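Local coordinates for mucus binding protein (Lactobacillus reuteri, PDB 3I57) that probably binds mucus as a cell-wall-attached surface protein, this piece being one repeat, of a kind found also to bind immunoglobulins, at residues V6-G11 with I30-A35; D51-G56 with Q67-I72; G92-T97 with V118-N123; V100-A105 with T149-A154; A157-V162 with L177-T182. All blocks are in the same frame, centred on the assembly; numbering follows the deposited sequence.

Contact 1 of 5, residues V6-G11 with I30-A35; sequences VQYIDG and IPYSTA
Two tyrosines meet tip to tip between strand 2-10 and the loop that leads into helix 35-43. The polar part of the contact lies at their hydroxyls. Tyr8 OH is 2.6 Å from Tyr32 OH, and the two are hydrogen-bonded. Tyr32 OH lies in the plane of the Tyr8 ring, at its edge. Tyr32 OH is also hydrogen-bonded to Asp20 of strand 15-24, so a carboxylate probably polarises the pair. A water extends the network. The water lies 3.1 Å from Tyr8 OH and donates to Ser33 O at 2.7 Å, which ties the strand side chain to the backbone of the loop.

The apolar part is a CH-pi contact. Val6 CG2 sits over one face of the Tyr32 ring, displaced toward the rim, 4.1 Å from the ring centroid. Tyr32 has CG anti to its backbone N (chi1 -172°), and the ring reaches across to the strand. Thr34 CG2 is 4.0 Å from Tyr8 OH, while Thr34 OG1 turns to Asp51 in a hydrogen bond.

At the helix start, Ser33 OG accepts from Ala35 N at 2.9 Å, a capping bond. Phe41 of that helix meets the Tyr8 ring. A helix held against one face of a mixed sheet is characteristic of the beta-grasp fold; here the loop before it joins strand 2-10 in the mucin-binding domain.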
# COMPACT_ATOMS: atom_id res chain seq x y z
N VAL A 6 -31.65 -11.27 -3.02
CA VAL A 6 -30.36 -11.72 -2.50
C VAL A 6 -29.36 -10.61 -2.69
O VAL A 6 -29.14 -10.15 -3.80
CB VAL A 6 -29.87 -12.97 -3.24
CG1 VAL A 6 -28.55 -13.43 -2.64
CG2 VAL A 6 -30.92 -14.07 -3.16
N GLN A 7 -28.76 -10.15 -1.59
CA GLN A 7 -27.99 -8.91 -1.64
C GLN A 7 -26.52 -9.23 -1.44
O GLN A 7 -26.15 -9.79 -0.43
CB GLN A 7 -28.49 -7.93 -0.56
CG GLN A 7 -29.97 -7.54 -0.82
CD GLN A 7 -30.63 -6.91 0.39
OE1 GLN A 7 -31.31 -5.86 0.30
NE2 GLN A 7 -30.45 -7.52 1.52
N TYR A 8 -25.71 -8.86 -2.42
CA TYR A 8 -24.26 -9.06 -2.36
C TYR A 8 -23.59 -7.81 -1.77
O TYR A 8 -23.75 -6.71 -2.30
CB TYR A 8 -23.72 -9.41 -3.75
CG TYR A 8 -24.18 -10.76 -4.19
CD1 TYR A 8 -25.44 -10.93 -4.75
CD2 TYR A 8 -23.41 -11.90 -3.96
CE1 TYR A 8 -25.91 -12.16 -5.12
CE2 TYR A 8 -23.87 -13.17 -4.34
CZ TYR A 8 -25.13 -13.28 -4.91
OH TYR A 8 -25.62 -14.50 -5.30
N ILE A 9 -22.88 -7.98 -0.66
CA ILE A 9 -22.44 -6.85 0.16
C ILE A 9 -20.93 -6.81 0.38
O ILE A 9 -20.34 -7.85 0.66
CB ILE A 9 -23.06 -6.93 1.58
CG1 ILE A 9 -24.59 -6.95 1.52
CG2 ILE A 9 -22.59 -5.74 2.44
CD1 ILE A 9 -25.12 -5.89 0.66
N ASP A 10 -20.31 -5.63 0.27
CA ASP A 10 -18.92 -5.44 0.74
C ASP A 10 -19.01 -5.06 2.21
O ASP A 10 -19.45 -3.95 2.57
CB ASP A 10 -18.19 -4.34 -0.04
CG ASP A 10 -16.78 -4.07 0.49
OD1 ASP A 10 -16.47 -4.40 1.64
OD2 ASP A 10 -15.97 -3.51 -0.27
N GLY A 11 -18.65 -6.02 3.06
CA GLY A 11 -18.78 -5.83 4.50
C GLY A 11 -17.68 -5.00 5.11
O GLY A 11 -17.71 -4.70 6.32
N ILE A 30 -36.69 -22.17 -3.31
CA ILE A 30 -36.23 -20.98 -4.09
C ILE A 30 -35.16 -21.47 -5.08
O ILE A 30 -34.17 -22.01 -4.65
CB ILE A 30 -35.66 -19.85 -3.19
CG1 ILE A 30 -36.73 -19.27 -2.25
CG2 ILE A 30 -35.03 -18.74 -4.08
CD1 ILE A 30 -36.15 -18.59 -0.99
N PRO A 31 -35.39 -21.34 -6.40
CA PRO A 31 -34.48 -21.94 -7.37
C PRO A 31 -33.30 -21.04 -7.61
O PRO A 31 -33.20 -20.40 -8.67
CB PRO A 31 -35.34 -22.10 -8.64
CG PRO A 31 -36.37 -21.03 -8.51
CD PRO A 31 -36.62 -20.82 -7.05
N TYR A 32 -32.43 -20.95 -6.61
CA TYR A 32 -31.29 -20.05 -6.65
C TYR A 32 -30.14 -20.66 -5.89
O TYR A 32 -30.32 -21.35 -4.86
CB TYR A 32 -31.67 -18.72 -5.98
CG TYR A 32 -30.67 -17.59 -6.09
CD1 TYR A 32 -30.70 -16.72 -7.18
CD2 TYR A 32 -29.74 -17.37 -5.09
CE1 TYR A 32 -29.80 -15.67 -7.30
CE2 TYR A 32 -28.84 -16.34 -5.18
CZ TYR A 32 -28.88 -15.48 -6.28
OH TYR A 32 -27.97 -14.47 -6.33
N SER A 33 -28.95 -20.37 -6.39
CA SER A 33 -27.70 -20.65 -5.69
C SER A 33 -26.84 -19.40 -5.70
O SER A 33 -26.80 -18.65 -6.68
CB SER A 33 -26.93 -21.77 -6.37
OG SER A 33 -25.56 -21.75 -6.01
N THR A 34 -26.13 -19.18 -4.61
CA THR A 34 -25.23 -18.05 -4.50
C THR A 34 -23.90 -18.34 -5.18
O THR A 34 -23.01 -17.49 -5.19
CB THR A 34 -24.93 -17.74 -3.03
OG1 THR A 34 -24.47 -18.96 -2.41
CG2 THR A 34 -26.22 -17.17 -2.32
N ALA A 35 -23.76 -19.54 -5.77
CA ALA A 35 -22.44 -19.94 -6.29
C ALA A 35 -21.86 -19.05 -7.39
O ALA A 35 -20.69 -18.65 -7.31
CB ALA A 35 -22.43 -21.44 -6.74
O HOH W 1 -25.43 -16.55 -7.64

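Contact 2 of 5, residues D51-G56 with Q67-I72; sequences DNFPAG and QFYTVI
An Asx turn ends strand 46-51 where it runs antiparallel to strand 67-80. Asp51 OD1 accepts from Phe53 N at 2.9 Å, the donor lying above the carboxylate plane. Placing CG anti to the backbone N (chi1 176°) turns the carboxylate toward that N-H. Asp51 OD2 is hydrogen-bonded to Thr34. Asp51 and Val71 form a non-hydrogen-bonded antiparallel pair, with their side chains side by side on one face of the sheet.

The next residue, already in the loop, still bonds to the strand. Asn52 N donates to Thr70 O at 2.8 Å, nearly along the C=O axis. Their side chains run alongside each other, and a weak hydrogen bond links Thr70 OG1 and Asn52 OD1 at 2.8 Å.

Beyond the turn the contact becomes aromatic. Phe53 turns an edge to the face of Tyr69 in a T-shaped stack, with centroids 5.3 Å apart and planes at 86°. Phe53 CD1 makes the closest approach of the two rings, 3.6 Å from Tyr69 CD2. Pro54 crosses Tyr69 at about a right angle, its CD 3.5 Å from Tyr69 CD1. Tyr69 is thus packed by two consecutive residues, while its hydroxyl is hydrogen-bonded to Glu57.

The calcium ion is about 9 Å from the Tyr69 side chain. Strand 2-10 pairs in parallel with strand 67-80. Helix 35-43 packs on the Asp51 and Val71 face through Ile38, and Tyr32 meets Phe53 edge-to-face from the loop before that helix.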
# COMPACT_ATOMS: atom_id res chain seq x y z
N ASP A 51 -22.26 -16.18 3.89
CA ASP A 51 -23.40 -16.38 2.98
C ASP A 51 -24.63 -16.71 3.83
O ASP A 51 -24.71 -17.79 4.42
CB ASP A 51 -23.06 -17.52 2.02
CG ASP A 51 -24.21 -17.89 1.07
OD1 ASP A 51 -25.34 -17.37 1.19
OD2 ASP A 51 -23.94 -18.75 0.20
N ASN A 52 -25.57 -15.77 3.87
CA ASN A 52 -26.78 -15.89 4.69
C ASN A 52 -27.97 -16.46 3.94
O ASN A 52 -29.07 -16.52 4.48
CB ASN A 52 -27.15 -14.52 5.26
CG ASN A 52 -26.15 -14.03 6.28
OD1 ASN A 52 -25.69 -12.87 6.22
ND2 ASN A 52 -25.79 -14.89 7.21
N PHE A 53 -27.77 -16.88 2.71
CA PHE A 53 -28.84 -17.53 1.95
C PHE A 53 -28.90 -19.01 2.34
O PHE A 53 -27.96 -19.75 2.09
CB PHE A 53 -28.58 -17.45 0.44
CG PHE A 53 -29.73 -17.97 -0.41
CD1 PHE A 53 -30.92 -17.26 -0.49
CD2 PHE A 53 -29.62 -19.16 -1.11
CE1 PHE A 53 -31.98 -17.75 -1.26
CE2 PHE A 53 -30.68 -19.66 -1.88
CZ PHE A 53 -31.85 -18.97 -1.95
N PRO A 54 -30.00 -19.44 2.98
CA PRO A 54 -30.00 -20.79 3.52
C PRO A 54 -30.19 -21.85 2.45
O PRO A 54 -31.04 -21.70 1.58
CB PRO A 54 -31.21 -20.79 4.47
CG PRO A 54 -31.55 -19.38 4.69
CD PRO A 54 -31.18 -18.69 3.41
N ALA A 55 -29.44 -22.95 2.55
CA ALA A 55 -29.61 -24.10 1.66
C ALA A 55 -31.05 -24.55 1.62
O ALA A 55 -31.66 -24.78 2.67
CB ALA A 55 -28.70 -25.27 2.14
N GLY A 56 -31.62 -24.67 0.43
CA GLY A 56 -32.96 -25.27 0.31
C GLY A 56 -34.10 -24.44 0.88
O GLY A 56 -35.20 -24.97 1.09
N GLN A 67 -38.59 -11.64 1.37
CA GLN A 67 -37.49 -12.31 2.03
C GLN A 67 -36.19 -11.68 1.55
O GLN A 67 -36.02 -11.52 0.35
CB GLN A 67 -37.50 -13.80 1.69
CG GLN A 67 -38.65 -14.56 2.40
CD GLN A 67 -38.95 -15.90 1.77
OE1 GLN A 67 -38.27 -16.91 2.03
NE2 GLN A 67 -39.96 -15.93 0.94
N PHE A 68 -35.30 -11.31 2.47
CA PHE A 68 -33.99 -10.78 2.11
C PHE A 68 -32.88 -11.66 2.63
O PHE A 68 -32.93 -12.08 3.80
CB PHE A 68 -33.83 -9.36 2.70
CG PHE A 68 -34.84 -8.36 2.16
CD1 PHE A 68 -34.48 -7.47 1.17
CD2 PHE A 68 -36.14 -8.32 2.65
CE1 PHE A 68 -35.42 -6.52 0.66
CE2 PHE A 68 -37.08 -7.40 2.16
CZ PHE A 68 -36.73 -6.50 1.17
N TYR A 69 -31.86 -11.92 1.81
CA TYR A 69 -30.70 -12.67 2.29
C TYR A 69 -29.45 -12.00 1.80
O TYR A 69 -29.33 -11.72 0.60
CB TYR A 69 -30.73 -14.09 1.74
CG TYR A 69 -32.00 -14.79 2.08
CD1 TYR A 69 -32.21 -15.31 3.36
CD2 TYR A 69 -33.04 -14.86 1.16
CE1 TYR A 69 -33.39 -15.92 3.69
CE2 TYR A 69 -34.23 -15.50 1.48
CZ TYR A 69 -34.40 -16.01 2.74
OH TYR A 69 -35.58 -16.64 3.07
N THR A 70 -28.51 -11.76 2.71
CA THR A 70 -27.23 -11.13 2.33
C THR A 70 -26.11 -12.15 2.09
O THR A 70 -26.07 -13.25 2.66
CB THR A 70 -26.79 -10.10 3.39
OG1 THR A 70 -26.67 -10.74 4.66
CG2 THR A 70 -27.80 -8.94 3.51
N VAL A 71 -25.20 -11.79 1.17
CA VAL A 71 -24.00 -12.55 0.95
C VAL A 71 -22.89 -11.54 1.17
O VAL A 71 -22.76 -10.57 0.42
CB VAL A 71 -23.90 -13.13 -0.51
CG1 VAL A 71 -22.61 -13.92 -0.67
CG2 VAL A 71 -25.07 -14.08 -0.80
N ILE A 72 -22.11 -11.74 2.21
CA ILE A 72 -21.25 -10.67 2.67
C ILE A 72 -19.81 -11.06 2.37
O ILE A 72 -19.41 -12.19 2.64
CB ILE A 72 -21.42 -10.40 4.20
CG1 ILE A 72 -22.84 -9.91 4.52
CG2 ILE A 72 -20.42 -9.32 4.70
CD1 ILE A 72 -23.18 -9.88 6.02

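Contact 3 of 5, residues G92-T97 with V118-N123; sequences GTKTLT and VTFTRN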
# COMPACT_ATOMS: atom_id res chain seq x y z
N GLY A 92 7.03 0.70 -2.37
CA GLY A 92 7.74 0.01 -1.30
C GLY A 92 9.20 0.40 -1.11
O GLY A 92 9.92 -0.22 -0.33
N THR A 93 9.64 1.43 -1.83
CA THR A 93 11.03 1.83 -1.81
C THR A 93 11.15 3.33 -1.69
O THR A 93 10.24 4.07 -2.05
CB THR A 93 11.76 1.37 -3.09
OG1 THR A 93 11.10 1.89 -4.26
CG2 THR A 93 11.77 -0.14 -3.15
N LYS A 94 12.26 3.81 -1.13
CA LYS A 94 12.57 5.23 -1.26
C LYS A 94 14.08 5.39 -1.28
O LYS A 94 14.79 4.62 -0.64
CB LYS A 94 11.87 6.07 -0.17
CG LYS A 94 12.72 6.60 0.96
CD LYS A 94 11.90 7.46 1.90
CE LYS A 94 12.11 6.99 3.33
NZ LYS A 94 11.56 7.96 4.29
N THR A 95 14.55 6.39 -2.02
CA THR A 95 15.99 6.63 -2.13
C THR A 95 16.27 8.06 -1.65
O THR A 95 15.63 9.02 -2.10
CB THR A 95 16.46 6.38 -3.56
OG1 THR A 95 16.24 5.00 -3.91
CG2 THR A 95 17.96 6.71 -3.73
N LEU A 96 17.19 8.19 -0.70
CA LEU A 96 17.59 9.50 -0.20
C LEU A 96 19.01 9.83 -0.67
O LEU A 96 19.82 8.93 -0.90
CB LEU A 96 17.58 9.54 1.33
CG LEU A 96 16.30 9.16 2.05
CD1 LEU A 96 16.48 9.43 3.55
CD2 LEU A 96 15.15 9.99 1.51
N THR A 97 19.30 11.13 -0.78
CA THR A 97 20.58 11.57 -1.30
C THR A 97 21.32 12.44 -0.29
O THR A 97 20.74 13.39 0.28
CB THR A 97 20.40 12.38 -2.62
OG1 THR A 97 19.81 11.54 -3.61
CG2 THR A 97 21.74 12.91 -3.15
N VAL A 118 21.13 6.35 -0.41
CA VAL A 118 20.71 5.17 0.31
C VAL A 118 19.26 4.87 -0.08
O VAL A 118 18.49 5.76 -0.50
CB VAL A 118 20.79 5.30 1.88
CG1 VAL A 118 22.27 5.51 2.36
CG2 VAL A 118 19.89 6.42 2.38
N THR A 119 18.91 3.60 0.00
CA THR A 119 17.57 3.15 -0.36
C THR A 119 16.96 2.36 0.77
O THR A 119 17.63 1.50 1.37
CB THR A 119 17.65 2.26 -1.63
OG1 THR A 119 18.07 3.08 -2.73
CG2 THR A 119 16.30 1.63 -1.94
N PHE A 120 15.70 2.67 1.12
CA PHE A 120 14.97 1.91 2.13
C PHE A 120 13.88 1.10 1.46
O PHE A 120 13.44 1.46 0.37
CB PHE A 120 14.26 2.86 3.10
CG PHE A 120 15.22 3.66 3.92
CD1 PHE A 120 15.59 3.22 5.17
CD2 PHE A 120 15.77 4.82 3.40
CE1 PHE A 120 16.51 3.95 5.92
CE2 PHE A 120 16.66 5.59 4.15
CZ PHE A 120 17.04 5.14 5.40
N THR A 121 13.48 0.00 2.11
CA THR A 121 12.43 -0.84 1.56
C THR A 121 11.38 -1.11 2.62
O THR A 121 11.64 -1.01 3.81
CB THR A 121 12.96 -2.23 1.07
OG1 THR A 121 13.39 -3.02 2.19
CG2 THR A 121 14.09 -2.06 0.12
N ARG A 122 10.19 -1.44 2.16
CA ARG A 122 9.10 -1.81 3.08
C ARG A 122 8.21 -2.82 2.38
O ARG A 122 7.96 -2.69 1.16
CB ARG A 122 8.33 -0.56 3.55
CG ARG A 122 7.62 0.24 2.42
CD ARG A 122 7.04 1.53 2.94
NE ARG A 122 6.48 2.34 1.85
CZ ARG A 122 5.79 3.46 2.04
NH1 ARG A 122 5.55 3.89 3.28
NH2 ARG A 122 5.32 4.13 1.00
N ASN A 123 7.78 -3.85 3.11
CA ASN A 123 6.82 -4.79 2.58
C ASN A 123 5.44 -4.24 2.78
O ASN A 123 5.26 -3.28 3.50
CB ASN A 123 6.94 -6.15 3.27
CG ASN A 123 8.13 -6.91 2.76
OD1 ASN A 123 8.00 -7.93 2.07
ND2 ASN A 123 9.29 -6.37 3.01
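Val118 lies within the antiparallel pairing of strands 112-127 and 93-104. It forms a hydrogen-bonded pair with Leu96: Leu96 N donates to Val118 O at 2.8 Å, nearly along the C=O axis, and Val118 N returns a bond to Leu96 O at 2.9 Å. On the side-chain level, Val118 CG2 is 4.0 Å from Leu96 CB.

Thr119 lies opposite Thr95 in a non-hydrogen-bonded pair, on the other face of the sheet. Their OG1 atoms are 2.9 Å apart and hydrogen-bonded, and either may donate. Both threonines place OG1 anti to the carbonyl carbon (chi1 -62° for Thr95, -66° for Thr119), so the hydroxyls converge.

Phe120 returns to the Val118 face and pairs with Lys94. Phe120 N donates to Lys94 O at 2.8 Å, and Lys94 N to Phe120 O at 3.0 Å from above the carbonyl plane. The Phe120 ring meets Leu96 obliquely, CE2 being 3.9 Å from Leu96 CD1. Lys94 NZ is hydrogen-bonded to the carbonyls of Ser169 and Ala171. It lies far from the Phe120 ring, so any cation-pi attraction is at most weak.

Thr121 faces Thr93 in another non-hydrogen-bonded pair, and its OG1 is hydrogen-bonded to Asn139 and Glu140. Arg122 N donates to Gly92 O at 2.8 Å. The Arg122 guanidinium turns back to the carbonyl of Lys91.

The chemistry splits by face. Val118, Phe120 and Leu96 make one face largely apolar, with Lys94 beside Phe120; Tyr145 packs on Leu96 and Val118. The threonine face is polar and partly solvent-accessible, with one hydroxyl bond across it. Five backbone hydrogen bonds hold the strands together.

Contact 4 of 5, residues V100-A105 with T149-A154; sequences VHYKYA and TSPTIA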
# COMPACT_ATOMS: atom_id res chain seq x y z
N VAL A 100 27.27 16.82 -0.24
CA VAL A 100 28.36 17.52 0.42
C VAL A 100 28.90 18.63 -0.47
O VAL A 100 29.33 18.38 -1.60
CB VAL A 100 29.50 16.58 0.77
CG1 VAL A 100 30.63 17.36 1.51
CG2 VAL A 100 28.98 15.38 1.59
N HIS A 101 28.83 19.84 0.06
CA HIS A 101 29.39 21.01 -0.58
C HIS A 101 30.82 21.22 -0.10
O HIS A 101 31.19 20.83 1.02
CB HIS A 101 28.57 22.27 -0.22
CG HIS A 101 27.12 22.19 -0.60
ND1 HIS A 101 26.69 21.92 -1.88
CD2 HIS A 101 26.01 22.41 0.14
CE1 HIS A 101 25.37 21.96 -1.92
NE2 HIS A 101 24.93 22.24 -0.70
N TYR A 102 31.62 21.89 -0.94
CA TYR A 102 33.03 22.17 -0.60
C TYR A 102 33.29 23.64 -0.84
O TYR A 102 33.14 24.13 -1.97
CB TYR A 102 34.01 21.31 -1.43
CG TYR A 102 33.79 19.83 -1.26
CD1 TYR A 102 34.14 19.18 -0.07
CD2 TYR A 102 33.16 19.09 -2.27
CE1 TYR A 102 33.89 17.82 0.10
CE2 TYR A 102 32.90 17.76 -2.11
CZ TYR A 102 33.27 17.11 -0.95
OH TYR A 102 32.98 15.77 -0.84
N LYS A 103 33.63 24.34 0.23
CA LYS A 103 33.71 25.81 0.21
C LYS A 103 34.92 26.34 0.95
O LYS A 103 35.47 25.68 1.82
CB LYS A 103 32.45 26.41 0.85
CG LYS A 103 31.12 26.05 0.12
CD LYS A 103 29.89 26.62 0.84
CE LYS A 103 28.58 26.33 0.08
NZ LYS A 103 27.42 27.12 0.63
N TYR A 104 35.32 27.57 0.62
CA TYR A 104 36.31 28.25 1.43
C TYR A 104 35.54 28.98 2.54
O TYR A 104 34.32 28.90 2.56
CB TYR A 104 37.15 29.19 0.54
CG TYR A 104 37.98 28.46 -0.49
CD1 TYR A 104 39.13 27.80 -0.13
CD2 TYR A 104 37.62 28.45 -1.85
CE1 TYR A 104 39.90 27.15 -1.05
CE2 TYR A 104 38.38 27.80 -2.79
CZ TYR A 104 39.54 27.15 -2.38
OH TYR A 104 40.32 26.48 -3.28
N ALA A 105 36.21 29.67 3.46
CA ALA A 105 35.51 30.32 4.59
C ALA A 105 34.44 31.36 4.23
O ALA A 105 33.52 31.59 5.01
CB ALA A 105 36.49 30.89 5.58
N THR A 149 35.21 11.14 0.21
CA THR A 149 36.50 11.70 0.54
C THR A 149 36.56 13.11 -0.02
O THR A 149 36.33 13.33 -1.21
CB THR A 149 37.64 10.89 -0.06
OG1 THR A 149 37.55 9.53 0.41
CG2 THR A 149 39.00 11.48 0.36
N SER A 150 36.85 14.05 0.86
CA SER A 150 36.98 15.43 0.42
C SER A 150 38.23 15.54 -0.47
O SER A 150 39.26 14.92 -0.19
CB SER A 150 37.08 16.37 1.63
OG SER A 150 35.91 16.24 2.46
N PRO A 151 38.12 16.30 -1.56
CA PRO A 151 39.26 16.44 -2.46
C PRO A 151 40.44 17.13 -1.82
O PRO A 151 40.28 17.94 -0.90
CB PRO A 151 38.72 17.31 -3.61
CG PRO A 151 37.42 17.91 -3.11
CD PRO A 151 36.89 16.90 -2.11
N THR A 152 41.62 16.84 -2.33
CA THR A 152 42.84 17.51 -1.89
C THR A 152 43.05 18.76 -2.73
O THR A 152 43.07 18.69 -3.95
CB THR A 152 44.04 16.58 -2.03
OG1 THR A 152 43.84 15.47 -1.15
CG2 THR A 152 45.36 17.31 -1.70
N ILE A 153 43.18 19.89 -2.06
CA ILE A 153 43.38 21.16 -2.73
C ILE A 153 44.70 21.74 -2.19
O ILE A 153 44.81 22.03 -1.00
CB ILE A 153 42.19 22.11 -2.48
CG1 ILE A 153 40.88 21.41 -2.86
CG2 ILE A 153 42.32 23.42 -3.28
CD1 ILE A 153 39.64 22.29 -2.78
N ALA A 154 45.70 21.88 -3.06
CA ALA A 154 47.01 22.36 -2.62
C ALA A 154 46.87 23.64 -1.82
O ALA A 154 46.20 24.58 -2.23
CB ALA A 154 47.95 22.58 -3.83
O HOH W 2 33.76 14.75 1.67
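Tyr102 has CG anti to its carbonyl carbon (chi1 -58°), which sends the ring from strand 93-104 toward the loop at 149-154. Ser150 has OG in the same relation to its own carbonyl carbon (chi1 -59°), which puts that hydroxyl at the ring edge. Tyr104 repeats the Tyr102 torsion (chi1 -65°), and its far end reaches the same loop.

The main contact is Pro151 on Tyr102. Pro151 CD stands over the centre of one face of the ring, 3.8 Å from its centroid. This is a CH-pi interaction, with the two side chains crossing obliquely. Ser150 OG lies near the ring plane, 3.5 Å from Tyr102 CE1.

No direct hydrogen bond joins the two segments, but a water does. It lies in the plane of the Tyr102 ring, 2.8 Å from Tyr102 OH, and donates to Ser150 OG at 2.7 Å. Ser150 OG is also hydrogen-bonded to Glu160 O, so this buried hydroxyl has two partners.

A smaller contact lies farther along. Tyr104 OH and Ile153 CG2 meet tip to tip at 3.7 Å, and Tyr156 packs against the Tyr104 ring.

Val179 of strand 176-183 touches Tyr102, and Ala111 touches both Tyr102 and Pro151. The arrangement is plain packing of a connecting loop on one face of the sheet, in the Muc B2-like domain, whose family belongs to the ubiquitin clan of beta-grasp folds.

Contact 5 of 5, residues A157-V162 with L177-T182; sequences APSEAV and LTVIYT
Ala157 and Thr182 form a hydrogen-bonded antiparallel pair. Ala157 N donates to Thr182 O at 3.0 Å, in the carbonyl plane. Thr182 N answers at 3.0 Å from Ala157 O, from above the carbonyl plane.

Pro158 has no N-H to give, and it falls in the non-hydrogen-bonded pair with Tyr181. Its CB lies over one face of the Tyr181 ring, 3.9 Å from the centroid, in a CH-pi contact. Tyr181 OH is satisfied by Pro151 O.

Ser159 takes over the pairing with its side chain. Ile180 N donates to Ser159 OG at 2.9 Å in a nearly straight bond (170°). OG sits between the backbone N and the carbonyl carbon (chi1 52°), which puts it before that N-H. Ser159 N gives only a weak bond to Ile180 O. A water 2.6 Å from Ser159 OG donates to Thr178 O at 2.9 Å and so continues the link along the strand.

Val179 CG1 packs 3.7 Å from Pro158 CB. Glu160 turns its carboxylate to a salt bridge with Arg165 of strand 162-168. Strand 156-158 flanks strand 176-183, which pairs in parallel with strand 93-104 through His101 and Lys103.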
# COMPACT_ATOMS: atom_id res chain seq x y z
N ALA A 157 43.43 22.56 3.78
CA ALA A 157 43.01 21.34 4.47
C ALA A 157 41.51 21.42 4.71
O ALA A 157 41.01 22.43 5.20
CB ALA A 157 43.72 21.20 5.80
N PRO A 158 40.80 20.33 4.42
CA PRO A 158 39.35 20.31 4.63
C PRO A 158 38.98 20.13 6.11
O PRO A 158 39.74 19.52 6.87
CB PRO A 158 38.92 19.09 3.81
CG PRO A 158 40.10 18.13 3.94
CD PRO A 158 41.33 19.04 3.96
N SER A 159 37.83 20.64 6.52
CA SER A 159 37.35 20.54 7.87
C SER A 159 37.03 19.09 8.23
O SER A 159 37.09 18.70 9.39
CB SER A 159 36.09 21.38 8.05
OG SER A 159 35.15 21.07 7.05
N GLU A 160 36.69 18.29 7.22
CA GLU A 160 36.44 16.88 7.45
C GLU A 160 36.97 16.13 6.25
O GLU A 160 36.58 16.40 5.10
CB GLU A 160 34.94 16.59 7.65
CG GLU A 160 34.66 15.14 8.05
CD GLU A 160 33.20 14.94 8.45
OE1 GLU A 160 32.83 13.81 8.84
OE2 GLU A 160 32.43 15.91 8.34
N ALA A 161 37.90 15.22 6.51
CA ALA A 161 38.61 14.56 5.44
C ALA A 161 37.76 13.54 4.70
O ALA A 161 37.83 13.44 3.48
CB ALA A 161 39.92 13.93 5.95
N VAL A 162 36.95 12.79 5.45
CA VAL A 162 36.08 11.77 4.89
C VAL A 162 34.74 11.92 5.57
O VAL A 162 34.65 11.89 6.80
CB VAL A 162 36.66 10.35 5.12
CG1 VAL A 162 35.66 9.30 4.75
CG2 VAL A 162 37.91 10.16 4.25
N LEU A 177 25.45 19.05 3.67
CA LEU A 177 26.40 19.61 4.62
C LEU A 177 27.55 20.20 3.88
O LEU A 177 27.69 19.95 2.71
CB LEU A 177 26.88 18.54 5.62
CG LEU A 177 27.66 17.36 5.05
CD1 LEU A 177 29.17 17.56 5.22
CD2 LEU A 177 27.24 16.04 5.72
N THR A 178 28.34 21.03 4.55
CA THR A 178 29.44 21.71 3.91
C THR A 178 30.75 21.42 4.62
O THR A 178 30.85 21.54 5.83
CB THR A 178 29.24 23.25 3.94
OG1 THR A 178 28.01 23.57 3.29
CG2 THR A 178 30.40 23.94 3.19
N VAL A 179 31.74 21.00 3.83
CA VAL A 179 33.13 20.86 4.24
C VAL A 179 33.80 22.21 3.88
O VAL A 179 33.57 22.74 2.79
CB VAL A 179 33.74 19.67 3.48
CG1 VAL A 179 35.27 19.66 3.56
CG2 VAL A 179 33.19 18.34 4.06
N ILE A 180 34.58 22.77 4.81
CA ILE A 180 35.21 24.10 4.65
C ILE A 180 36.72 23.91 4.55
O ILE A 180 37.29 23.12 5.31
CB ILE A 180 34.95 25.00 5.89
CG1 ILE A 180 33.48 25.39 5.97
CG2 ILE A 180 35.82 26.26 5.85
CD1 ILE A 180 33.12 26.15 7.20
N TYR A 181 37.36 24.59 3.60
CA TYR A 181 38.80 24.47 3.39
C TYR A 181 39.51 25.68 3.97
O TYR A 181 39.15 26.83 3.67
CB TYR A 181 39.16 24.35 1.89
CG TYR A 181 38.91 22.98 1.34
CD1 TYR A 181 37.62 22.59 0.94
CD2 TYR A 181 39.92 22.03 1.28
CE1 TYR A 181 37.38 21.33 0.48
CE2 TYR A 181 39.69 20.77 0.81
CZ TYR A 181 38.41 20.41 0.42
OH TYR A 181 38.19 19.14 -0.04
N THR A 182 40.49 25.41 4.82
CA THR A 182 41.23 26.44 5.52
C THR A 182 42.68 26.43 5.04
O THR A 182 43.28 25.38 4.84
CB THR A 182 41.16 26.22 7.04
OG1 THR A 182 39.81 26.39 7.49
CG2 THR A 182 42.05 27.21 7.77
O HOH W 3 32.71 20.75 7.96

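In the fold
Contacts 1 and 2 lie together in the mucin-binding domain, and contacts 4 and 5 together in the Muc B2-like domain, at opposite ends of an elongated chain. Contact 1 is buried, contact 2 lies at the surface, and the others are partly buried. Within each end pair, one contact packs a loop on the sheet through tyrosines and a water, and the other joins a short strand end to a longer antiparallel strand (46-51 to 67-80, 156-158 to 176-183). Thr34 with Asp51 couples the first pair; Pro151 with Tyr181 and Ser150 with Glu160 couple the second. Contact 3 is regular strand pairing, with the most backbone bonds. It shares strand 93-104 with contact 4, their centres about 29 Å apart.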